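Regulatory protein SdiA (Escherichia coli, PDB 4LFU) acts as a LuxR-type quorum-sensing receptor and transcription factor that binds acyl-homoserine-lactone autoinducers and activates transcription of the ftsQAZ cell-division genes. Local coordinates at residues M13-Y27 and L156-D170. Sequence-based numbering, arbitrary orientation.
Sequences MLLRFQRMETAEEVY and LLVRESLMALMRLND
F17 is the main bump of helix 13-19, and one face of its ring covers E160 C and S161 N of helix 156-167, both toward its rim. E160 CB meets F17 CD2 at 3.6 Å, L157 CD2 comes up at the ring edge, and M20 CE covers the opposite face. With its CG beside the backbone N (chi1 -77°), the ring is carried into this hollow, just where the two helices draw near at a shallow 19°. Upstream, L156 CD2 presses on M13 CB, while L14 CD2 rests against the bent chain of E160, 3.5 Å from its CD; E160 OE2 forms a salt bridge with R159 NH1 and a weak hydrogen bond with Q90 of the second subunit.

After the turn the chain runs back as helix 23-27, antiparallel to the same partner, and V26 is its wedge. The two methyls divide the work: V26 CG1 lies against S161 O and S161 CB, 3.6 Å from the latter, and also touches L165, whereas CG2 leans on A164. S161 OG bonds back to L157 O. Farther along, L165 CD2 touches both A23 CB and Y27 OH, L165 crossing Y27 at about a right angle, and L168 spreads its methyls beneath the turn, L168 CD2 reaching E21 O at 3.5 Å and CD1 lying by T22.

R167 fastens the turn itself. Its chain kinks at chi3 (66°), and NH1 and NH2 both grip M20 O end-on in the guanidinium plane, R167 NH2 at 2.9 Å from M20 O; a weak bond from R167 NH2 also reaches F17 O in helix 13-19. D170 OD2 touches A23 CB, while D170 OD1 accepts from I172 N. Such a helical hairpin, with the long helix 147-167 packed against both its arms, belongs to the helical layer flanking the antiparallel sheet in the GAF-like autoinducer-binding domain of LuxR-type receptors.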
ATOM      1  N   MET A  13      15.654  -4.723 -16.474  1.00 41.62           N
ATOM      2  CA  MET A  13      14.190  -4.650 -16.449  1.00 41.72           C
ATOM      3  C   MET A  13      13.673  -3.294 -15.988  1.00 41.86           C
ATOM      4  O   MET A  13      12.733  -2.760 -16.579  1.00 41.96           O
ATOM      5  CB  MET A  13      13.577  -5.808 -15.642  1.00 41.07           C
ATOM      6  CG  MET A  13      13.800  -7.185 -16.260  1.00 41.70           C
ATOM      7  SD  MET A  13      13.343  -7.319 -18.022  1.00 41.58           S
ATOM      8  CE  MET A  13      11.571  -7.043 -17.940  1.00 40.94           C
ATOM      9  N   LEU A  14      14.289  -2.739 -14.940  1.00 42.53           N
ATOM     10  CA  LEU A  14      13.961  -1.388 -14.473  1.00 43.10           C
ATOM     11  C   LEU A  14      14.110  -0.391 -15.601  1.00 43.56           C
ATOM     12  O   LEU A  14      13.241   0.455 -15.815  1.00 44.21           O
ATOM     13  CB  LEU A  14      14.856  -0.980 -13.298  1.00 43.10           C
ATOM     14  CG  LEU A  14      14.617  -1.809 -12.039  1.00 42.80           C
ATOM     15  CD1 LEU A  14      15.650  -1.511 -10.968  1.00 43.53           C
ATOM     16  CD2 LEU A  14      13.201  -1.574 -11.522  1.00 42.76           C
ATOM     17  N   LEU A  15      15.206  -0.502 -16.340  1.00 44.05           N
ATOM     18  CA  LEU A  15      15.449   0.416 -17.442  1.00 44.59           C
ATOM     19  C   LEU A  15      14.429   0.234 -18.564  1.00 44.41           C
ATOM     20  O   LEU A  15      13.892   1.223 -19.064  1.00 44.48           O
ATOM     21  CB  LEU A  15      16.897   0.310 -17.945  1.00 44.90           C
ATOM     22  CG  LEU A  15      17.890   1.228 -17.216  1.00 46.50           C
ATOM     23  CD1 LEU A  15      19.357   0.738 -17.353  1.00 47.47           C
ATOM     24  CD2 LEU A  15      17.737   2.703 -17.700  1.00 47.78           C
ATOM     25  N   ARG A  16      14.151  -1.016 -18.937  1.00 44.13           N
ATOM     26  CA  ARG A  16      13.133  -1.306 -19.951  1.00 43.98           C
ATOM     27  C   ARG A  16      11.762  -0.749 -19.616  1.00 43.49           C
ATOM     28  O   ARG A  16      11.125  -0.174 -20.467  1.00 43.53           O
ATOM     29  CB  ARG A  16      13.026  -2.803 -20.225  1.00 44.41           C
ATOM     30  CG  ARG A  16      13.719  -3.250 -21.488  1.00 45.47           C
ATOM     31  CD  ARG A  16      13.371  -4.681 -21.795  1.00 47.26           C
ATOM     32  NE  ARG A  16      14.579  -5.442 -22.091  1.00 48.78           N
ATOM     33  CZ  ARG A  16      14.675  -6.765 -22.019  1.00 50.49           C
ATOM     34  NH1 ARG A  16      13.626  -7.499 -21.649  1.00 50.14           N
ATOM     35  NH2 ARG A  16      15.831  -7.356 -22.308  1.00 51.42           N
ATOM     36  N   PHE A  17      11.303  -0.908 -18.379  1.00 43.67           N
ATOM     37  CA  PHE A  17       9.990  -0.369 -17.981  1.00 43.50           C
ATOM     38  C   PHE A  17       9.991   1.142 -17.807  1.00 44.03           C
ATOM     39  O   PHE A  17       8.973   1.798 -18.052  1.00 43.55           O
ATOM     40  CB  PHE A  17       9.459  -1.048 -16.720  1.00 42.54           C
ATOM     41  CG  PHE A  17       8.883  -2.416 -16.964  1.00 42.33           C
ATOM     42  CD1 PHE A  17       7.617  -2.563 -17.549  1.00 40.59           C
ATOM     43  CD2 PHE A  17       9.596  -3.561 -16.610  1.00 40.47           C
ATOM     44  CE1 PHE A  17       7.079  -3.814 -17.770  1.00 38.81           C
ATOM     45  CE2 PHE A  17       9.058  -4.820 -16.825  1.00 41.13           C
ATOM     46  CZ  PHE A  17       7.793  -4.947 -17.405  1.00 40.21           C
ATOM     47  N   GLN A  18      11.128   1.683 -17.380  1.00 45.16           N
ATOM     48  CA  GLN A  18      11.328   3.139 -17.327  1.00 47.28           C
ATOM     49  C   GLN A  18      11.116   3.792 -18.701  1.00 47.06           C
ATOM     50  O   GLN A  18      10.436   4.808 -18.815  1.00 47.23           O
ATOM     51  CB  GLN A  18      12.740   3.483 -16.824  1.00 47.18           C
ATOM     52  CG  GLN A  18      12.897   3.716 -15.312  1.00 49.09           C
ATOM     53  CD  GLN A  18      14.382   3.774 -14.869  1.00 49.57           C
ATOM     54  OE1 GLN A  18      14.748   3.252 -13.810  1.00 52.19           O
ATOM     55  NE2 GLN A  18      15.237   4.397 -15.700  1.00 51.63           N
ATOM     56  N   ARG A  19      11.681   3.187 -19.739  1.00 47.56           N
ATOM     57  CA  ARG A  19      11.699   3.799 -21.063  1.00 48.31           C
ATOM     58  C   ARG A  19      10.423   3.582 -21.912  1.00 47.92           C
ATOM     59  O   ARG A  19      10.280   4.177 -22.976  1.00 48.15           O
ATOM     60  CB  ARG A  19      12.989   3.393 -21.812  1.00 49.06           C
ATOM     61  CG  ARG A  19      12.818   2.484 -23.037  1.00 51.68           C
ATOM     62  CD  ARG A  19      12.982   1.006 -22.705  1.00 56.23           C
ATOM     63  NE  ARG A  19      12.216   0.051 -23.538  1.00 59.12           N
ATOM     64  CZ  ARG A  19      11.193   0.332 -24.361  1.00 61.53           C
ATOM     65  NH1 ARG A  19      10.743   1.578 -24.522  1.00 61.89           N
ATOM     66  NH2 ARG A  19      10.603  -0.657 -25.036  1.00 61.45           N
ATOM     67  N   MET A  20       9.490   2.754 -21.440  1.00 47.57           N
ATOM     68  CA  MET A  20       8.267   2.468 -22.195  1.00 46.69           C
ATOM     69  C   MET A  20       7.371   3.686 -22.351  1.00 46.52           C
ATOM     70  O   MET A  20       7.241   4.485 -21.423  1.00 46.12           O
ATOM     71  CB  MET A  20       7.514   1.291 -21.580  1.00 46.83           C
ATOM     72  CG  MET A  20       8.141  -0.029 -21.991  1.00 47.12           C
ATOM     73  SD  MET A  20       7.692  -1.430 -20.983  1.00 47.33           S
ATOM     74  CE  MET A  20       9.118  -2.488 -21.249  1.00 45.78           C
ATOM     75  N   GLU A  21       6.763   3.815 -23.529  1.00 46.08           N
ATOM     76  CA  GLU A  21       5.977   4.993 -23.895  1.00 46.63           C
ATOM     77  C   GLU A  21       4.497   4.690 -24.115  1.00 45.21           C
ATOM     78  O   GLU A  21       3.679   5.615 -24.204  1.00 45.09           O
ATOM     79  CB  GLU A  21       6.539   5.640 -25.167  1.00 46.64           C
ATOM     80  CG  GLU A  21       7.793   6.485 -24.973  1.00 48.78           C
ATOM     81  CD  GLU A  21       8.257   7.160 -26.284  1.00 49.82           C
ATOM     82  OE1 GLU A  21       7.402   7.785 -26.979  1.00 52.97           O
ATOM     83  OE2 GLU A  21       9.478   7.071 -26.613  1.00 53.31           O
ATOM     84  N   THR A  22       4.159   3.405 -24.223  1.00 44.07           N
ATOM     85  CA  THR A  22       2.762   2.973 -24.385  1.00 43.11           C
ATOM     86  C   THR A  22       2.386   1.762 -23.507  1.00 42.29           C
ATOM     87  O   THR A  22       3.249   1.007 -23.055  1.00 42.16           O
ATOM     88  CB  THR A  22       2.416   2.650 -25.879  1.00 43.22           C
ATOM     89  OG1 THR A  22       3.350   1.692 -26.397  1.00 43.40           O
ATOM     90  CG2 THR A  22       2.439   3.919 -26.741  1.00 43.16           C
ATOM     91  N   ALA A  23       1.085   1.603 -23.270  1.00 41.71           N
ATOM     92  CA  ALA A  23       0.522   0.410 -22.656  1.00 41.46           C
ATOM     93  C   ALA A  23       0.924  -0.905 -23.363  1.00 41.32           C
ATOM     94  O   ALA A  23       1.348  -1.848 -22.694  1.00 41.17           O
ATOM     95  CB  ALA A  23      -0.989   0.538 -22.580  1.00 41.52           C
ATOM     96  N   GLU A  24       0.817  -0.962 -24.693  1.00 41.74           N
ATOM     97  CA  GLU A  24       1.177  -2.174 -25.465  1.00 41.57           C
ATOM     98  C   GLU A  24       2.627  -2.622 -25.270  1.00 40.99           C
ATOM     99  O   GLU A  24       2.899  -3.822 -25.272  1.00 41.26           O
ATOM    100  CB  GLU A  24       0.802  -2.049 -26.961  1.00 42.09           C
ATOM    101  CG  GLU A  24       1.648  -2.905 -27.990  1.00 43.92           C
ATOM    102  CD  GLU A  24       1.452  -4.449 -27.932  1.00 49.52           C
ATOM    103  OE1 GLU A  24       0.636  -4.968 -27.120  1.00 52.10           O
ATOM    104  OE2 GLU A  24       2.139  -5.155 -28.716  1.00 50.44           O
ATOM    105  N   GLU A  25       3.543  -1.675 -25.074  1.00 40.34           N
ATOM    106  CA  GLU A  25       4.948  -2.000 -24.794  1.00 39.82           C
ATOM    107  C   GLU A  25       5.091  -2.683 -23.446  1.00 38.39           C
ATOM    108  O   GLU A  25       5.952  -3.550 -23.272  1.00 38.43           O
ATOM    109  CB  GLU A  25       5.819  -0.742 -24.771  1.00 40.00           C
ATOM    110  CG  GLU A  25       6.182  -0.106 -26.110  1.00 41.57           C
ATOM    111  CD  GLU A  25       6.997   1.183 -25.895  1.00 42.28           C
ATOM    112  OE1 GLU A  25       8.198   1.094 -25.537  1.00 45.51           O
ATOM    113  OE2 GLU A  25       6.431   2.281 -26.044  1.00 44.71           O
ATOM    114  N   VAL A  26       4.273  -2.254 -22.482  1.00 36.89           N
ATOM    115  CA  VAL A  26       4.227  -2.870 -21.146  1.00 35.11           C
ATOM    116  C   VAL A  26       3.677  -4.303 -21.253  1.00 34.14           C
ATOM    117  O   VAL A  26       4.303  -5.255 -20.761  1.00 33.09           O
ATOM    118  CB  VAL A  26       3.361  -2.018 -20.141  1.00 35.26           C
ATOM    119  CG1 VAL A  26       3.272  -2.689 -18.817  1.00 34.25           C
ATOM    120  CG2 VAL A  26       3.919  -0.607 -19.969  1.00 34.69           C
ATOM    121  N   TYR A  27       2.525  -4.449 -21.918  1.00 33.09           N
ATOM    122  CA  TYR A  27       1.892  -5.761 -22.093  1.00 33.01           C
ATOM    123  C   TYR A  27       2.741  -6.729 -22.897  1.00 33.61           C
ATOM    124  O   TYR A  27       2.875  -7.891 -22.526  1.00 33.53           O
ATOM    125  CB  TYR A  27       0.494  -5.642 -22.682  1.00 31.94           C
ATOM    126  CG  TYR A  27      -0.434  -4.841 -21.818  1.00 30.22           C
ATOM    127  CD1 TYR A  27      -0.560  -5.109 -20.457  1.00 30.64           C
ATOM    128  CD2 TYR A  27      -1.199  -3.830 -22.358  1.00 29.15           C
ATOM    129  CE1 TYR A  27      -1.431  -4.360 -19.652  1.00 30.12           C
ATOM    130  CE2 TYR A  27      -2.059  -3.082 -21.574  1.00 28.90           C
ATOM    131  CZ  TYR A  27      -2.170  -3.350 -20.224  1.00 30.18           C
ATOM    132  OH  TYR A  27      -3.041  -2.598 -19.448  1.00 31.88           O
ATOM    133  N   LEU A 156       9.344  -7.796  -9.194  1.00 31.18           N
ATOM    134  CA  LEU A 156       9.700  -6.651 -10.059  1.00 31.18           C
ATOM    135  C   LEU A 156       8.716  -6.423 -11.203  1.00 30.84           C
ATOM    136  O   LEU A 156       8.314  -5.282 -11.451  1.00 31.24           O
ATOM    137  CB  LEU A 156      11.147  -6.788 -10.590  1.00 30.88           C
ATOM    138  CG  LEU A 156      11.825  -5.703 -11.446  1.00 32.15           C
ATOM    139  CD1 LEU A 156      13.342  -5.939 -11.491  1.00 31.68           C
ATOM    140  CD2 LEU A 156      11.260  -5.612 -12.902  1.00 33.12           C
ATOM    141  N   LEU A 157       8.325  -7.506 -11.884  1.00 30.64           N
ATOM    142  CA  LEU A 157       7.405  -7.447 -13.042  1.00 29.94           C
ATOM    143  C   LEU A 157       6.057  -6.870 -12.722  1.00 28.74           C
ATOM    144  O   LEU A 157       5.543  -6.077 -13.487  1.00 28.54           O
ATOM    145  CB  LEU A 157       7.205  -8.832 -13.677  1.00 29.88           C
ATOM    146  CG  LEU A 157       8.444  -9.393 -14.383  1.00 31.29           C
ATOM    147  CD1 LEU A 157       8.219 -10.864 -14.769  1.00 31.37           C
ATOM    148  CD2 LEU A 157       8.777  -8.570 -15.594  1.00 30.44           C
ATOM    149  N   VAL A 158       5.479  -7.273 -11.593  1.00 28.21           N
ATOM    150  CA  VAL A 158       4.179  -6.733 -11.201  1.00 27.06           C
ATOM    151  C   VAL A 158       4.296  -5.258 -10.813  1.00 26.60           C
ATOM    152  O   VAL A 158       3.412  -4.472 -11.155  1.00 27.16           O
ATOM    153  CB  VAL A 158       3.434  -7.603 -10.110  1.00 27.25           C
ATOM    154  CG1 VAL A 158       4.140  -7.591  -8.779  1.00 26.61           C
ATOM    155  CG2 VAL A 158       1.970  -7.158  -9.943  1.00 25.61           C
ATOM    156  N   ARG A 159       5.378  -4.885 -10.130  0.50 25.82           N
ATOM    157  CA  ARG A 159       5.556  -3.509  -9.680  0.50 25.62           C
ATOM    158  C   ARG A 159       5.789  -2.581 -10.847  0.50 25.73           C
ATOM    159  O   ARG A 159       5.077  -1.604 -11.022  0.50 25.20           O
ATOM    160  CB  ARG A 159       6.724  -3.392  -8.695  0.50 25.49           C
ATOM    161  CG  ARG A 159       6.781  -2.051  -7.986  0.50 24.38           C
ATOM    162  CD  ARG A 159       8.170  -1.773  -7.452  0.50 26.24           C
ATOM    163  NE  ARG A 159       8.194  -0.582  -6.600  0.50 26.51           N
ATOM    164  CZ  ARG A 159       8.341   0.668  -7.036  0.50 27.44           C
ATOM    165  NH1 ARG A 159       8.479   0.927  -8.331  0.50 26.95           N
ATOM    166  NH2 ARG A 159       8.347   1.671  -6.167  0.50 28.47           N
ATOM    167  N   GLU A 160       6.783  -2.915 -11.656  1.00 27.40           N
ATOM    168  CA  GLU A 160       7.224  -2.042 -12.769  1.00 29.19           C
ATOM    169  C   GLU A 160       6.187  -1.893 -13.862  1.00 29.26           C
ATOM    170  O   GLU A 160       5.992  -0.787 -14.373  1.00 30.27           O
ATOM    171  CB  GLU A 160       8.555  -2.515 -13.371  1.00 29.53           C
ATOM    172  CG  GLU A 160       9.727  -2.416 -12.399  1.00 33.39           C
ATOM    173  CD  GLU A 160       9.772  -1.077 -11.673  1.00 38.50           C
ATOM    174  OE1 GLU A 160       9.877  -0.023 -12.355  1.00 42.32           O
ATOM    175  OE2 GLU A 160       9.713  -1.076 -10.425  1.00 41.05           O
ATOM    176  N   SER A 161       5.498  -2.988 -14.204  1.00 29.37           N
ATOM    177  CA  SER A 161       4.448  -2.906 -15.223  1.00 29.17           C
ATOM    178  C   SER A 161       3.341  -1.967 -14.779  1.00 28.93           C
ATOM    179  O   SER A 161       2.915  -1.116 -15.530  1.00 28.76           O
ATOM    180  CB  SER A 161       3.908  -4.289 -15.623  1.00 28.53           C
ATOM    181  OG  SER A 161       3.307  -4.986 -14.538  1.00 29.30           O
ATOM    182  N   LEU A 162       2.914  -2.092 -13.532  1.00 29.72           N
ATOM    183  CA  LEU A 162       1.838  -1.260 -13.024  1.00 30.27           C
ATOM    184  C   LEU A 162       2.292   0.161 -12.670  1.00 30.64           C
ATOM    185  O   LEU A 162       1.495   1.087 -12.764  1.00 30.38           O
ATOM    186  CB  LEU A 162       1.157  -1.926 -11.826  1.00 30.65           C
ATOM    187  CG  LEU A 162       0.349  -3.204 -12.073  1.00 31.03           C
ATOM    188  CD1 LEU A 162       0.054  -3.926 -10.780  1.00 30.13           C
ATOM    189  CD2 LEU A 162      -0.927  -2.891 -12.819  1.00 33.24           C
ATOM    190  N   MET A 163       3.554   0.334 -12.264  1.00 31.38           N
ATOM    191  CA  MET A 163       4.126   1.700 -12.128  1.00 31.79           C
ATOM    192  C   MET A 163       4.253   2.415 -13.475  1.00 31.93           C
ATOM    193  O   MET A 163       3.863   3.590 -13.593  1.00 32.17           O
ATOM    194  CB  MET A 163       5.455   1.705 -11.364  1.00 31.92           C
ATOM    195  CG  MET A 163       5.331   1.341  -9.857  1.00 34.83           C
ATOM    196  SD  MET A 163       4.052   2.206  -8.890  1.00 39.10           S
ATOM    197  CE  MET A 163       4.579   3.916  -9.072  1.00 39.90           C
ATOM    198  N   ALA A 164       4.747   1.704 -14.502  1.00 31.89           N
ATOM    199  CA  ALA A 164       4.718   2.225 -15.871  1.00 31.52           C
ATOM    200  C   ALA A 164       3.308   2.612 -16.291  1.00 31.64           C
ATOM    201  O   ALA A 164       3.079   3.719 -16.769  1.00 31.88           O
ATOM    202  CB  ALA A 164       5.309   1.222 -16.854  1.00 31.87           C
ATOM    203  N   LEU A 165       2.347   1.713 -16.114  1.00 31.93           N
ATOM    204  CA  LEU A 165       0.960   2.021 -16.499  1.00 32.16           C
ATOM    205  C   LEU A 165       0.335   3.177 -15.710  1.00 32.40           C
ATOM    206  O   LEU A 165      -0.542   3.857 -16.216  1.00 31.92           O
ATOM    207  CB  LEU A 165       0.070   0.763 -16.429  1.00 31.81           C
ATOM    208  CG  LEU A 165       0.389  -0.358 -17.433  1.00 30.96           C
ATOM    209  CD1 LEU A 165      -0.090  -1.708 -16.915  1.00 30.80           C
ATOM    210  CD2 LEU A 165      -0.207  -0.064 -18.791  1.00 29.73           C
ATOM    211  N   MET A 166       0.767   3.370 -14.463  1.00 33.85           N
ATOM    212  CA  MET A 166       0.350   4.527 -13.671  1.00 35.65           C
ATOM    213  C   MET A 166       0.932   5.815 -14.241  1.00 35.88           C
ATOM    214  O   MET A 166       0.209   6.796 -14.392  1.00 35.73           O
ATOM    215  CB  MET A 166       0.726   4.373 -12.195  1.00 35.34           C
ATOM    216  CG  MET A 166      -0.366   3.689 -11.361  1.00 37.19           C
ATOM    217  SD  MET A 166       0.001   3.650  -9.598  1.00 38.94           S
ATOM    218  CE  MET A 166      -0.769   5.166  -9.035  1.00 36.55           C
ATOM    219  N   ARG A 167       2.228   5.787 -14.568  1.00 36.70           N
ATOM    220  CA  ARG A 167       2.918   6.896 -15.239  1.00 38.48           C
ATOM    221  C   ARG A 167       2.259   7.276 -16.565  1.00 38.08           C
ATOM    222  O   ARG A 167       2.139   8.449 -16.868  1.00 38.21           O
ATOM    223  CB  ARG A 167       4.401   6.553 -15.465  1.00 38.73           C
ATOM    224  CG  ARG A 167       5.096   7.447 -16.492  1.00 40.09           C
ATOM    225  CD  ARG A 167       6.619   7.261 -16.481  1.00 40.29           C
ATOM    226  NE  ARG A 167       7.040   5.931 -16.931  1.00 44.80           N
ATOM    227  CZ  ARG A 167       7.008   5.517 -18.198  1.00 45.19           C
ATOM    228  NH1 ARG A 167       6.565   6.322 -19.153  1.00 45.40           N
ATOM    229  NH2 ARG A 167       7.412   4.292 -18.507  1.00 46.07           N
ATOM    230  N   LEU A 168       1.815   6.268 -17.320  1.00 38.10           N
ATOM    231  CA  LEU A 168       1.146   6.437 -18.612  1.00 37.68           C
ATOM    232  C   LEU A 168      -0.341   6.709 -18.459  1.00 37.99           C
ATOM    233  O   LEU A 168      -1.093   6.625 -19.431  1.00 38.14           O
ATOM    234  CB  LEU A 168       1.365   5.200 -19.498  1.00 37.52           C
ATOM    235  CG  LEU A 168       2.822   4.830 -19.831  1.00 38.31           C
ATOM    236  CD1 LEU A 168       2.956   3.491 -20.536  1.00 37.61           C
ATOM    237  CD2 LEU A 168       3.460   5.905 -20.683  1.00 39.66           C
ATOM    238  N   ASN A 169      -0.766   7.036 -17.236  1.00 38.31           N
ATOM    239  CA  ASN A 169      -2.167   7.368 -16.933  1.00 38.63           C
ATOM    240  C   ASN A 169      -3.219   6.369 -17.464  1.00 38.51           C
ATOM    241  O   ASN A 169      -4.347   6.755 -17.813  1.00 38.07           O
ATOM    242  CB  ASN A 169      -2.487   8.800 -17.382  1.00 39.25           C
ATOM    243  CG  ASN A 169      -3.635   9.414 -16.591  1.00 41.71           C
ATOM    244  OD1 ASN A 169      -3.587   9.489 -15.356  1.00 43.85           O
ATOM    245  ND2 ASN A 169      -4.681   9.856 -17.302  1.00 43.06           N
ATOM    246  N   ASP A 170      -2.850   5.079 -17.486  1.00 38.22           N
ATOM    247  CA  ASP A 170      -3.721   4.012 -17.994  1.00 36.88           C
ATOM    248  C   ASP A 170      -4.960   3.689 -17.138  1.00 36.40           C
ATOM    249  O   ASP A 170      -4.907   3.708 -15.902  1.00 35.49           O
ATOM    250  CB  ASP A 170      -2.924   2.747 -18.270  1.00 36.99           C
ATOM    251  CG  ASP A 170      -3.580   1.890 -19.335  1.00 37.73           C
ATOM    252  OD1 ASP A 170      -4.485   1.097 -19.004  1.00 36.48           O
ATOM    253  OD2 ASP A 170      -3.204   2.034 -20.515  1.00 40.67           O
TER
HETATM  254  O   HOH W   1      -4.919  -1.411 -20.461  1.00 33.40           O